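Local coordinates for protein endo-beta-1,2-glucanase (Talaromyces funiculosus, PDB 6IMV) that hydrolyses beta-1,2-glucans at internal linkages as a fungal glycoside hydrolase, and is captured here with sophorose bound, at residues E12-F17 / D36-W40; E41-H45 / L431-V437; S84-M88 / W307-E311; I381-V386 / M398-M404. One frame throughout, in Å; residues are numbered along the deposited sequence.

Contact 1: E12-F17 / D36-W40; sequences EPSCRF and DVLFW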
# COMPACT_ATOMS: atom_id res chain seq x y z
N GLU A 12 22.37 -13.42 -12.96
CA GLU A 12 21.08 -12.75 -12.61
C GLU A 12 19.91 -13.59 -13.12
O GLU A 12 20.02 -14.28 -14.13
CB GLU A 12 21.05 -11.31 -13.14
CG GLU A 12 21.38 -11.15 -14.61
CD GLU A 12 21.35 -9.71 -15.11
OE1 GLU A 12 20.87 -9.47 -16.24
OE2 GLU A 12 21.79 -8.81 -14.35
N PRO A 13 18.76 -13.59 -12.42
CA PRO A 13 17.70 -14.57 -12.67
C PRO A 13 17.00 -14.37 -14.02
O PRO A 13 16.94 -13.26 -14.52
CB PRO A 13 16.73 -14.36 -11.50
CG PRO A 13 16.95 -12.93 -11.07
CD PRO A 13 18.41 -12.65 -11.35
N SER A 14 16.48 -15.46 -14.60
CA SER A 14 15.62 -15.39 -15.79
C SER A 14 14.36 -14.60 -15.44
O SER A 14 13.91 -14.61 -14.29
CB SER A 14 15.22 -16.76 -16.31
OG SER A 14 16.35 -17.60 -16.46
N CYS A 15 13.80 -13.96 -16.45
CA CYS A 15 12.56 -13.23 -16.29
C CYS A 15 11.45 -14.14 -15.73
O CYS A 15 10.68 -13.72 -14.87
CB CYS A 15 12.09 -12.63 -17.61
SG CYS A 15 10.70 -11.51 -17.36
N ARG A 16 11.39 -15.37 -16.24
CA ARG A 16 10.33 -16.31 -15.91
C ARG A 16 10.81 -17.26 -14.80
O ARG A 16 10.61 -18.45 -14.88
CB ARG A 16 9.91 -17.05 -17.19
CG ARG A 16 8.49 -17.61 -17.15
CD ARG A 16 7.44 -16.52 -17.13
NE ARG A 16 6.07 -17.05 -17.24
CZ ARG A 16 5.18 -17.12 -16.26
NH1 ARG A 16 5.53 -16.85 -15.00
NH2 ARG A 16 3.94 -17.45 -16.54
N PHE A 17 11.39 -16.70 -13.73
CA PHE A 17 12.02 -17.48 -12.66
C PHE A 17 10.99 -18.22 -11.80
O PHE A 17 11.34 -19.22 -11.16
CB PHE A 17 12.91 -16.60 -11.78
CG PHE A 17 12.16 -15.58 -10.96
CD1 PHE A 17 11.61 -15.93 -9.73
CD2 PHE A 17 12.00 -14.29 -11.41
CE1 PHE A 17 10.91 -15.00 -8.99
CE2 PHE A 17 11.31 -13.36 -10.65
CZ PHE A 17 10.76 -13.72 -9.45
N ASP A 36 15.32 -13.13 -6.20
CA ASP A 36 14.92 -13.10 -7.61
C ASP A 36 13.75 -12.14 -7.81
O ASP A 36 13.74 -11.35 -8.77
CB ASP A 36 14.60 -14.51 -8.12
CG ASP A 36 15.85 -15.35 -8.31
OD1 ASP A 36 16.95 -14.78 -8.24
OD2 ASP A 36 15.72 -16.56 -8.52
N VAL A 37 12.78 -12.19 -6.89
CA VAL A 37 11.59 -11.35 -6.92
C VAL A 37 11.99 -9.87 -6.97
O VAL A 37 11.53 -9.12 -7.83
CB VAL A 37 10.65 -11.64 -5.74
CG1 VAL A 37 9.57 -10.57 -5.62
CG2 VAL A 37 10.04 -13.02 -5.84
N LEU A 38 12.87 -9.47 -6.04
CA LEU A 38 13.25 -8.07 -5.89
C LEU A 38 13.93 -7.55 -7.16
O LEU A 38 13.71 -6.40 -7.55
CB LEU A 38 14.17 -7.93 -4.68
CG LEU A 38 13.50 -8.05 -3.32
CD1 LEU A 38 14.54 -8.24 -2.23
CD2 LEU A 38 12.62 -6.84 -3.04
N PHE A 39 14.77 -8.39 -7.78
CA PHE A 39 15.52 -8.03 -9.00
C PHE A 39 14.54 -7.60 -10.10
O PHE A 39 14.68 -6.53 -10.68
CB PHE A 39 16.39 -9.19 -9.48
CG PHE A 39 17.20 -8.89 -10.71
CD1 PHE A 39 18.44 -8.27 -10.60
CD2 PHE A 39 16.73 -9.19 -11.98
CE1 PHE A 39 19.19 -7.97 -11.73
CE2 PHE A 39 17.48 -8.90 -13.11
CZ PHE A 39 18.70 -8.28 -12.98
N TRP A 40 13.53 -8.44 -10.36
CA TRP A 40 12.60 -8.16 -11.45
C TRP A 40 11.58 -7.08 -11.06
O TRP A 40 11.22 -6.25 -11.92
CB TRP A 40 11.96 -9.46 -11.95
CG TRP A 40 12.94 -10.18 -12.82
CD1 TRP A 40 13.71 -11.25 -12.47
CD2 TRP A 40 13.35 -9.81 -14.15
NE1 TRP A 40 14.54 -11.60 -13.50
CE2 TRP A 40 14.34 -10.73 -14.54
CE3 TRP A 40 12.96 -8.81 -15.05
CZ2 TRP A 40 14.94 -10.68 -15.80
CZ3 TRP A 40 13.56 -8.75 -16.29
CH2 TRP A 40 14.53 -9.68 -16.66
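Trp40 packs against the N-terminal residues Pro13 to Phe17. Its CG lies anti to the carbonyl carbon (chi1 -77°), which carries the indole out from helix 30-41 to the loop. From the backbone outward, Trp40 CB brushes Phe17 CE2 at 4.2 Å. Next, Trp40 CD1 sits 3.6 Å from Phe17 CD2. The Phe17 ring and the pyrrole ring are nearly parallel but slid so far that they scarcely overlap. Trp40 NE1 donates to Pro13 O at 3.1 Å. That bond is bent (144° at the hydrogen). The oxygen lies in the indole plane, while the nitrogen stands above the carbonyl plane. The benzene half faces Cys15. Cys15 CA sits over it in a CH-pi contact, Cys15 CB is 3.9 Å from Trp40 CH2, and Cys15 SG is over the same six-membered ring, 4.2 Å from its centroid.

Two further CH-pi contacts lie beside it. Asp36 CB lies over a face of Phe17, 3.8 Å from the ring centroid. Pro13 CD lies over a face of Phe39, 4.1 Å from that centroid. Pro13 CB also meets Asp36 OD1 at 3.3 Å, while Asp36 OD2 bonds to Tyr21. Cys15 is tied by a disulfide to Cys504. The arrangement is a Cys sulfur-aromatic contact at a disulfide, where the irregular N-terminal segment is laid along helix 30-41 and joined to the C-terminal end of the chain.

Contact 2: E41-H45 / L431-V437; sequences EGKFH and LTWDSKV. With BGC (beta-D-glucopyranose), chain I.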
# COMPACT_ATOMS: atom_id res chain seq x y z
N GLU A 41 11.17 -7.05 -9.79
CA GLU A 41 10.30 -5.98 -9.31
C GLU A 41 10.96 -4.61 -9.54
O GLU A 41 10.30 -3.64 -9.92
CB GLU A 41 9.95 -6.18 -7.83
CG GLU A 41 8.87 -7.22 -7.56
CD GLU A 41 7.72 -7.22 -8.54
OE1 GLU A 41 7.03 -6.18 -8.65
OE2 GLU A 41 7.52 -8.25 -9.19
N GLY A 42 12.28 -4.54 -9.30
CA GLY A 42 13.07 -3.34 -9.49
C GLY A 42 13.03 -2.78 -10.90
O GLY A 42 13.22 -1.58 -11.09
N LYS A 43 12.79 -3.63 -11.91
CA LYS A 43 12.70 -3.18 -13.30
C LYS A 43 11.46 -2.30 -13.52
O LYS A 43 11.41 -1.56 -14.50
CB LYS A 43 12.70 -4.37 -14.27
CG LYS A 43 13.97 -5.21 -14.24
CD LYS A 43 15.23 -4.38 -14.28
CE LYS A 43 16.48 -5.20 -14.51
NZ LYS A 43 17.68 -4.44 -14.12
N PHE A 44 10.49 -2.39 -12.61
CA PHE A 44 9.33 -1.50 -12.62
C PHE A 44 9.78 -0.05 -12.41
O PHE A 44 9.16 0.89 -12.93
CB PHE A 44 8.31 -1.92 -11.56
CG PHE A 44 7.08 -1.06 -11.44
CD1 PHE A 44 6.26 -0.83 -12.54
CD2 PHE A 44 6.69 -0.54 -10.22
CE1 PHE A 44 5.11 -0.07 -12.43
CE2 PHE A 44 5.54 0.22 -10.10
CZ PHE A 44 4.75 0.45 -11.21
N HIS A 45 10.88 0.12 -11.66
CA HIS A 45 11.39 1.44 -11.29
C HIS A 45 12.19 2.04 -12.45
O HIS A 45 13.42 1.96 -12.46
CB HIS A 45 12.23 1.36 -10.01
CG HIS A 45 12.56 2.70 -9.45
ND1 HIS A 45 13.69 3.40 -9.84
CD2 HIS A 45 11.91 3.49 -8.57
CE1 HIS A 45 13.72 4.55 -9.20
NE2 HIS A 45 12.64 4.63 -8.41
N LEU A 431 0.84 -2.90 -14.98
CA LEU A 431 1.68 -2.76 -13.81
C LEU A 431 1.17 -1.58 -12.98
O LEU A 431 0.93 -0.52 -13.54
CB LEU A 431 3.13 -2.49 -14.23
CG LEU A 431 3.67 -3.32 -15.39
CD1 LEU A 431 4.98 -2.72 -15.88
CD2 LEU A 431 3.85 -4.78 -15.00
N THR A 432 1.03 -1.75 -11.66
CA THR A 432 0.77 -0.63 -10.76
C THR A 432 1.62 -0.77 -9.49
O THR A 432 2.02 -1.87 -9.13
CB THR A 432 -0.72 -0.52 -10.38
OG1 THR A 432 -1.08 -1.67 -9.61
CG2 THR A 432 -1.63 -0.41 -11.58
N TRP A 433 1.87 0.37 -8.83
CA TRP A 433 2.55 0.38 -7.52
C TRP A 433 1.78 -0.51 -6.54
O TRP A 433 2.39 -1.32 -5.83
CB TRP A 433 2.69 1.80 -6.95
CG TRP A 433 3.68 2.64 -7.69
CD1 TRP A 433 3.44 3.38 -8.81
CD2 TRP A 433 5.07 2.82 -7.37
NE1 TRP A 433 4.58 4.01 -9.20
CE2 TRP A 433 5.60 3.69 -8.34
CE3 TRP A 433 5.91 2.34 -6.36
CZ2 TRP A 433 6.94 4.08 -8.34
CZ3 TRP A 433 7.24 2.72 -6.37
CH2 TRP A 433 7.74 3.57 -7.35
N ASP A 434 0.45 -0.33 -6.52
CA ASP A 434 -0.44 -1.02 -5.57
C ASP A 434 -0.28 -2.55 -5.70
O ASP A 434 -0.24 -3.24 -4.67
CB ASP A 434 -1.90 -0.58 -5.76
CG ASP A 434 -2.25 0.75 -5.10
OD1 ASP A 434 -1.62 1.76 -5.43
OD2 ASP A 434 -3.18 0.78 -4.28
N SER A 435 -0.20 -3.08 -6.93
CA SER A 435 -0.21 -4.55 -7.14
C SER A 435 1.20 -5.16 -7.08
O SER A 435 1.34 -6.36 -7.19
CB SER A 435 -0.89 -4.94 -8.44
OG SER A 435 -0.06 -4.70 -9.56
N LYS A 436 2.24 -4.33 -6.90
CA LYS A 436 3.62 -4.82 -7.05
C LYS A 436 4.51 -4.39 -5.88
O LYS A 436 5.23 -5.22 -5.31
CB LYS A 436 4.20 -4.29 -8.36
CG LYS A 436 3.59 -4.90 -9.62
CD LYS A 436 4.04 -4.20 -10.88
CE LYS A 436 5.52 -4.35 -11.18
NZ LYS A 436 5.91 -5.78 -11.23
N VAL A 437 4.51 -3.09 -5.57
CA VAL A 437 5.47 -2.52 -4.64
C VAL A 437 4.91 -2.54 -3.21
O VAL A 437 5.68 -2.33 -2.26
CB VAL A 437 5.90 -1.11 -5.09
CG1 VAL A 437 6.94 -0.49 -4.16
CG2 VAL A 437 6.41 -1.14 -6.52
C2 BGC I . -8.05 3.46 -10.02
C3 BGC I . -7.11 2.74 -11.00
C4 BGC I . -5.76 2.37 -10.36
C5 BGC I . -6.00 1.70 -9.00
C6 BGC I . -4.71 1.36 -8.25
C1 BGC I . -8.14 2.69 -8.71
O1 BGC I . -8.97 3.32 -7.73
O2 BGC I . -9.35 3.52 -10.58
O3 BGC I . -6.89 3.55 -12.16
O4 BGC I . -4.98 1.52 -11.22
O5 BGC I . -6.82 2.53 -8.17
O6 BGC I . -4.04 2.57 -7.92
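Phe44 is wedged between the end of strand 427-432 and the start of helix 433-443. Its CG is anti to the backbone N (chi1 179°), which carries the ring onto Leu431, Trp433 and Lys436. Lys436 CE lies over one face, 4.1 Å from the Phe44 ring centroid. Val437 CG2 meets the edge at Phe44 CD2. Leu431 CB is 3.6 Å from Phe44 CE1. The Phe44 edge points at the face of Trp433 in a T-shaped pair, the planes 66° apart.

Beside this packing, Lys436 bends at its last two torsions and brings NZ to Glu41 OE1, a salt bridge of 2.8 Å on the syn side of the carboxylate, tilted 27° out of its plane. Tyr414 O and Ser416 O also accept from this buried NZ. Glu41 OE2 takes the backbone N-H of Ser416.

The contact is looser at His45, which is partly exposed. His45 CD2 approaches Trp433 CH2 only to 4.3 Å, and its NE2 bonds to Tyr90. On the pocket side, Asp434 OD1, bridged to Lys82, is 3.6 Å from O6 of the bound glucose.

Thr432 N-caps helix 433-443, its OG1 accepting from Ser435 N and also hydrogen-bonded to Glu418. Segment 41-45 thus covers a strand-to-helix junction, near strand 57-64 and helices 80-94 and 98-104.

Contact 3: S84-M88 / W307-E311; sequences SLQVM and WKVLE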
# COMPACT_ATOMS: atom_id res chain seq x y z
N SER A 84 3.29 6.93 -1.27
CA SER A 84 3.64 6.30 0.01
C SER A 84 4.47 5.03 -0.24
O SER A 84 5.43 4.78 0.49
CB SER A 84 2.41 6.04 0.87
OG SER A 84 1.76 4.85 0.50
N LEU A 85 4.15 4.27 -1.30
CA LEU A 85 4.86 3.03 -1.62
C LEU A 85 6.28 3.34 -2.13
O LEU A 85 7.23 2.65 -1.75
CB LEU A 85 4.06 2.21 -2.63
CG LEU A 85 2.73 1.64 -2.11
CD1 LEU A 85 1.92 1.01 -3.24
CD2 LEU A 85 2.96 0.63 -0.99
N GLN A 86 6.40 4.38 -2.95
CA GLN A 86 7.66 4.82 -3.50
C GLN A 86 8.56 5.37 -2.38
O GLN A 86 9.74 5.02 -2.28
CB GLN A 86 7.39 5.87 -4.58
CG GLN A 86 8.63 6.43 -5.26
CD GLN A 86 8.28 7.53 -6.23
OE1 GLN A 86 7.20 8.12 -6.16
NE2 GLN A 86 9.19 7.82 -7.14
N VAL A 87 7.98 6.19 -1.51
CA VAL A 87 8.72 6.83 -0.43
C VAL A 87 9.21 5.77 0.57
O VAL A 87 10.37 5.83 1.01
CB VAL A 87 7.90 7.96 0.23
CG1 VAL A 87 8.49 8.40 1.57
CG2 VAL A 87 7.77 9.15 -0.71
N MET A 88 8.35 4.80 0.91
CA MET A 88 8.72 3.72 1.83
C MET A 88 9.93 2.95 1.26
O MET A 88 10.87 2.63 2.00
CB MET A 88 7.55 2.76 2.07
CG MET A 88 6.55 3.29 3.08
SD MET A 88 5.28 2.07 3.51
CE MET A 88 4.16 2.26 2.14
N TRP A 307 -2.97 -2.27 5.11
CA TRP A 307 -1.88 -1.34 4.75
C TRP A 307 -1.23 -0.65 5.96
O TRP A 307 -0.02 -0.43 5.95
CB TRP A 307 -2.45 -0.29 3.79
CG TRP A 307 -1.51 0.55 2.99
CD1 TRP A 307 -0.58 1.44 3.44
CD2 TRP A 307 -1.53 0.69 1.56
NE1 TRP A 307 0.01 2.09 2.39
CE2 TRP A 307 -0.56 1.66 1.22
CE3 TRP A 307 -2.27 0.09 0.53
CZ2 TRP A 307 -0.31 2.03 -0.11
CZ3 TRP A 307 -2.03 0.46 -0.78
CH2 TRP A 307 -1.06 1.42 -1.09
N LYS A 308 -2.03 -0.27 6.96
CA LYS A 308 -1.56 0.56 8.08
C LYS A 308 -0.39 -0.11 8.81
O LYS A 308 0.47 0.59 9.34
CB LYS A 308 -2.69 0.88 9.06
CG LYS A 308 -3.19 -0.30 9.88
CD LYS A 308 -4.50 -0.02 10.59
CE LYS A 308 -4.88 -1.11 11.57
NZ LYS A 308 -6.08 -0.75 12.35
N VAL A 309 -0.35 -1.45 8.85
CA VAL A 309 0.65 -2.17 9.65
C VAL A 309 2.04 -2.03 9.01
O VAL A 309 3.04 -2.27 9.69
CB VAL A 309 0.27 -3.64 9.86
CG1 VAL A 309 -1.14 -3.78 10.41
CG2 VAL A 309 0.45 -4.48 8.61
N LEU A 310 2.10 -1.64 7.73
CA LEU A 310 3.37 -1.35 7.03
C LEU A 310 4.00 -0.05 7.54
O LEU A 310 5.19 0.17 7.32
CB LEU A 310 3.13 -1.22 5.52
CG LEU A 310 2.77 -2.49 4.75
CD1 LEU A 310 2.27 -2.12 3.36
CD2 LEU A 310 3.96 -3.44 4.65
N GLU A 311 3.19 0.84 8.13
CA GLU A 311 3.61 2.23 8.33
C GLU A 311 3.72 2.60 9.82
O GLU A 311 4.40 3.54 10.14
CB GLU A 311 2.65 3.17 7.61
CG GLU A 311 2.53 2.88 6.12
CD GLU A 311 2.15 4.07 5.26
OE1 GLU A 311 2.56 5.22 5.60
OE2 GLU A 311 1.43 3.85 4.28
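Helix 80-94 meets the loop after strand 290-296 close to the sugar-binding site, where Leu85 and Ser84 touch the indole of Trp307. The Trp307 side chain lies about 7 Å from bound glucose units. Its CG is anti to the backbone N (chi1 -164°), which turns the indole toward the helix. The benzene half meets Leu85. Leu85 CG is 3.7 Å from Trp307 CZ2, and Leu85 CD1 is at the same distance from Trp307 CH2. The leucine comes in at a slant to the ring.

Ser84 OG lies in the indole plane, at the edge, 3.6 Å from Trp307 CZ2. It is hydrogen-bonded to Ser81 O one turn earlier. Glu311 OE2 is also at the edge and accepts a weak, bent bond from Trp307 NE1 at 2.9 Å. This bond, made within the loop, links the start of the 307-311 turn to its end.

The many helices of the chain are consistent with an (alpha/alpha)6 barrel, and this contact is near the centre of the chain. Helix 163-182 adds Glu168, which touches Ser84, Trp307 and Glu311.

One helical turn beyond Ser84, Met88 crosses Glu311 at about a right angle. Met88 SD is 3.9 Å from Glu311 CG, and its methyl CE is 3.8 Å from Glu311 OE2. The same Met88 methyl is 4.2 Å from Trp307 NE1. Met88 SD is a more distant 4.4 Å from Leu310 CB.

Contact 4: I381-V386 / M398-M404; sequences ITPYSV and MAWWRNM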
# COMPACT_ATOMS: atom_id res chain seq x y z
N ILE A 381 -7.78 -12.74 -9.14
CA ILE A 381 -6.80 -12.85 -8.06
C ILE A 381 -5.56 -12.03 -8.43
O ILE A 381 -5.31 -11.75 -9.61
CB ILE A 381 -6.45 -14.32 -7.78
CG1 ILE A 381 -6.01 -15.06 -9.05
CG2 ILE A 381 -7.59 -15.02 -7.06
CD1 ILE A 381 -5.53 -16.47 -8.83
N THR A 382 -4.77 -11.67 -7.41
CA THR A 382 -3.60 -10.81 -7.61
C THR A 382 -2.47 -11.20 -6.66
O THR A 382 -2.69 -11.47 -5.49
CB THR A 382 -3.96 -9.33 -7.46
OG1 THR A 382 -2.78 -8.54 -7.59
CG2 THR A 382 -4.62 -9.01 -6.13
N PRO A 383 -1.21 -11.19 -7.15
CA PRO A 383 -0.05 -11.46 -6.29
C PRO A 383 0.06 -10.59 -5.03
O PRO A 383 0.52 -11.08 -4.01
CB PRO A 383 1.14 -11.21 -7.23
CG PRO A 383 0.58 -11.54 -8.60
CD PRO A 383 -0.82 -10.99 -8.56
N TYR A 384 -0.37 -9.32 -5.08
CA TYR A 384 -0.15 -8.41 -3.94
C TYR A 384 -1.05 -8.78 -2.75
O TYR A 384 -0.80 -8.31 -1.63
CB TYR A 384 -0.29 -6.94 -4.36
CG TYR A 384 -1.61 -6.26 -4.08
CD1 TYR A 384 -2.64 -6.29 -5.01
CD2 TYR A 384 -1.79 -5.51 -2.94
CE1 TYR A 384 -3.83 -5.62 -4.79
CE2 TYR A 384 -2.99 -4.84 -2.70
CZ TYR A 384 -4.01 -4.89 -3.63
OH TYR A 384 -5.19 -4.23 -3.39
N SER A 385 -2.05 -9.64 -2.97
CA SER A 385 -2.87 -10.21 -1.90
C SER A 385 -2.01 -10.87 -0.81
O SER A 385 -2.46 -11.01 0.32
CB SER A 385 -3.88 -11.19 -2.44
OG SER A 385 -3.25 -12.32 -3.02
N VAL A 386 -0.78 -11.26 -1.15
CA VAL A 386 0.12 -11.96 -0.22
C VAL A 386 0.84 -10.98 0.72
O VAL A 386 1.51 -11.44 1.63
CB VAL A 386 1.17 -12.81 -0.96
CG1 VAL A 386 0.54 -13.68 -2.04
CG2 VAL A 386 2.29 -11.95 -1.54
N MET A 398 5.44 -16.04 -0.23
CA MET A 398 6.09 -16.20 -1.54
C MET A 398 5.60 -17.45 -2.27
O MET A 398 5.60 -17.48 -3.49
CB MET A 398 7.61 -16.25 -1.38
CG MET A 398 8.22 -14.89 -1.10
SD MET A 398 7.86 -13.71 -2.43
CE MET A 398 6.56 -12.77 -1.65
N ALA A 399 5.16 -18.48 -1.53
CA ALA A 399 4.56 -19.66 -2.15
C ALA A 399 3.27 -19.25 -2.88
O ALA A 399 3.04 -19.66 -4.04
CB ALA A 399 4.29 -20.75 -1.14
N TRP A 400 2.44 -18.43 -2.22
CA TRP A 400 1.20 -17.95 -2.80
C TRP A 400 1.49 -17.03 -3.99
O TRP A 400 0.85 -17.14 -5.04
CB TRP A 400 0.33 -17.27 -1.75
CG TRP A 400 -0.41 -18.26 -0.91
CD1 TRP A 400 -0.06 -18.72 0.33
CD2 TRP A 400 -1.63 -18.93 -1.25
NE1 TRP A 400 -0.97 -19.63 0.77
CE2 TRP A 400 -1.94 -19.78 -0.18
CE3 TRP A 400 -2.47 -18.92 -2.37
CZ2 TRP A 400 -3.08 -20.59 -0.18
CZ3 TRP A 400 -3.59 -19.72 -2.38
CH2 TRP A 400 -3.89 -20.54 -1.29
N TRP A 401 2.48 -16.14 -3.82
CA TRP A 401 2.96 -15.25 -4.87
C TRP A 401 3.37 -16.07 -6.11
O TRP A 401 2.94 -15.77 -7.22
CB TRP A 401 4.11 -14.40 -4.33
CG TRP A 401 4.52 -13.27 -5.22
CD1 TRP A 401 4.13 -11.97 -5.12
CD2 TRP A 401 5.46 -13.32 -6.32
NE1 TRP A 401 4.76 -11.21 -6.07
CE2 TRP A 401 5.57 -12.01 -6.83
CE3 TRP A 401 6.20 -14.35 -6.92
CZ2 TRP A 401 6.38 -11.71 -7.92
CZ3 TRP A 401 7.01 -14.04 -7.99
CH2 TRP A 401 7.10 -12.74 -8.49
N ARG A 402 4.21 -17.08 -5.90
CA ARG A 402 4.71 -17.95 -6.95
C ARG A 402 3.54 -18.60 -7.70
O ARG A 402 3.49 -18.59 -8.94
CB ARG A 402 5.65 -19.02 -6.38
CG ARG A 402 6.09 -20.07 -7.40
CD ARG A 402 6.97 -21.16 -6.82
NE ARG A 402 7.08 -22.29 -7.72
CZ ARG A 402 6.10 -23.15 -8.00
NH1 ARG A 402 4.98 -23.13 -7.31
NH2 ARG A 402 6.25 -24.01 -9.00
N ASN A 403 2.60 -19.17 -6.93
CA ASN A 403 1.45 -19.89 -7.48
C ASN A 403 0.70 -19.02 -8.50
O ASN A 403 0.36 -19.47 -9.60
CB ASN A 403 0.51 -20.40 -6.38
CG ASN A 403 -0.35 -21.55 -6.85
OD1 ASN A 403 0.15 -22.64 -7.07
ND2 ASN A 403 -1.64 -21.32 -7.00
N MET A 404 0.48 -17.75 -8.15
CA MET A 404 -0.18 -16.81 -9.04
C MET A 404 0.76 -16.38 -10.18
O MET A 404 0.33 -16.33 -11.33
CB MET A 404 -0.68 -15.60 -8.25
CG MET A 404 -1.82 -15.95 -7.31
SD MET A 404 -2.43 -14.53 -6.39
CE MET A 404 -1.54 -14.69 -4.85
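The indole of Trp401 has Val386 CG2 near its plane, at the edge, 4.0 Å from Trp401 CD1. Pro383 CB comes to the same Trp401 CD1 at 3.7 Å, but at a slant. Farther out, the benzene half packs against Phe17 and Val37 of the N-terminal region.

Val386 uses both methyl groups. CG1 is anti to the carbonyl carbon (chi1 -49°). This Val386 CG1 presses on the helix backbone, 3.6 Å from the backbone N of Trp401, and lies beside Trp400 CB. It also touches Met404 CE.

The segment 381-386 leaves the antiparallel sheet at strand 380-381 and makes a short 3-10 turn before helix 387-392. Helix 394-405 then returns alongside it.

Met404 lies against this turn. Its SD is 3.2 Å from Thr382 O. The bend at its last torsion (chi3 -97°) carries Met404 CE to 3.4 Å from Ser385 OG. Thr382 O already accepts two bonds from Ser385. One comes to Thr382 O from Ser385 OG at 2.7 Å, almost in line with the carbonyl (174°), and the other is from the backbone N. Ile381 CD1 reaches Met404 CG at 4.0 Å.

Contacts 2, 3 and 4 are buried. Contact 1 lies toward the surface, its centre about 22 Å from the centre of the chain, and contact 3 is the most central, about 6 Å between the same points. Contacts 1 and 2 follow each other through helix 30-41. Contacts 1 and 4 also touch, with Val37 against Met398. Contact 2 borders contacts 3 and 4: Trp433 lies against Leu85 of contact 3, and Asp434 and Ser435 against Tyr384 of contact 4. Contacts 3 and 4 do not touch. Contact 2 alone has a salt bridge between its segments. Contact 1 relies on aromatic faces and a disulfide cysteine, whereas contacts 3 and 4 share methionine and tryptophan packing.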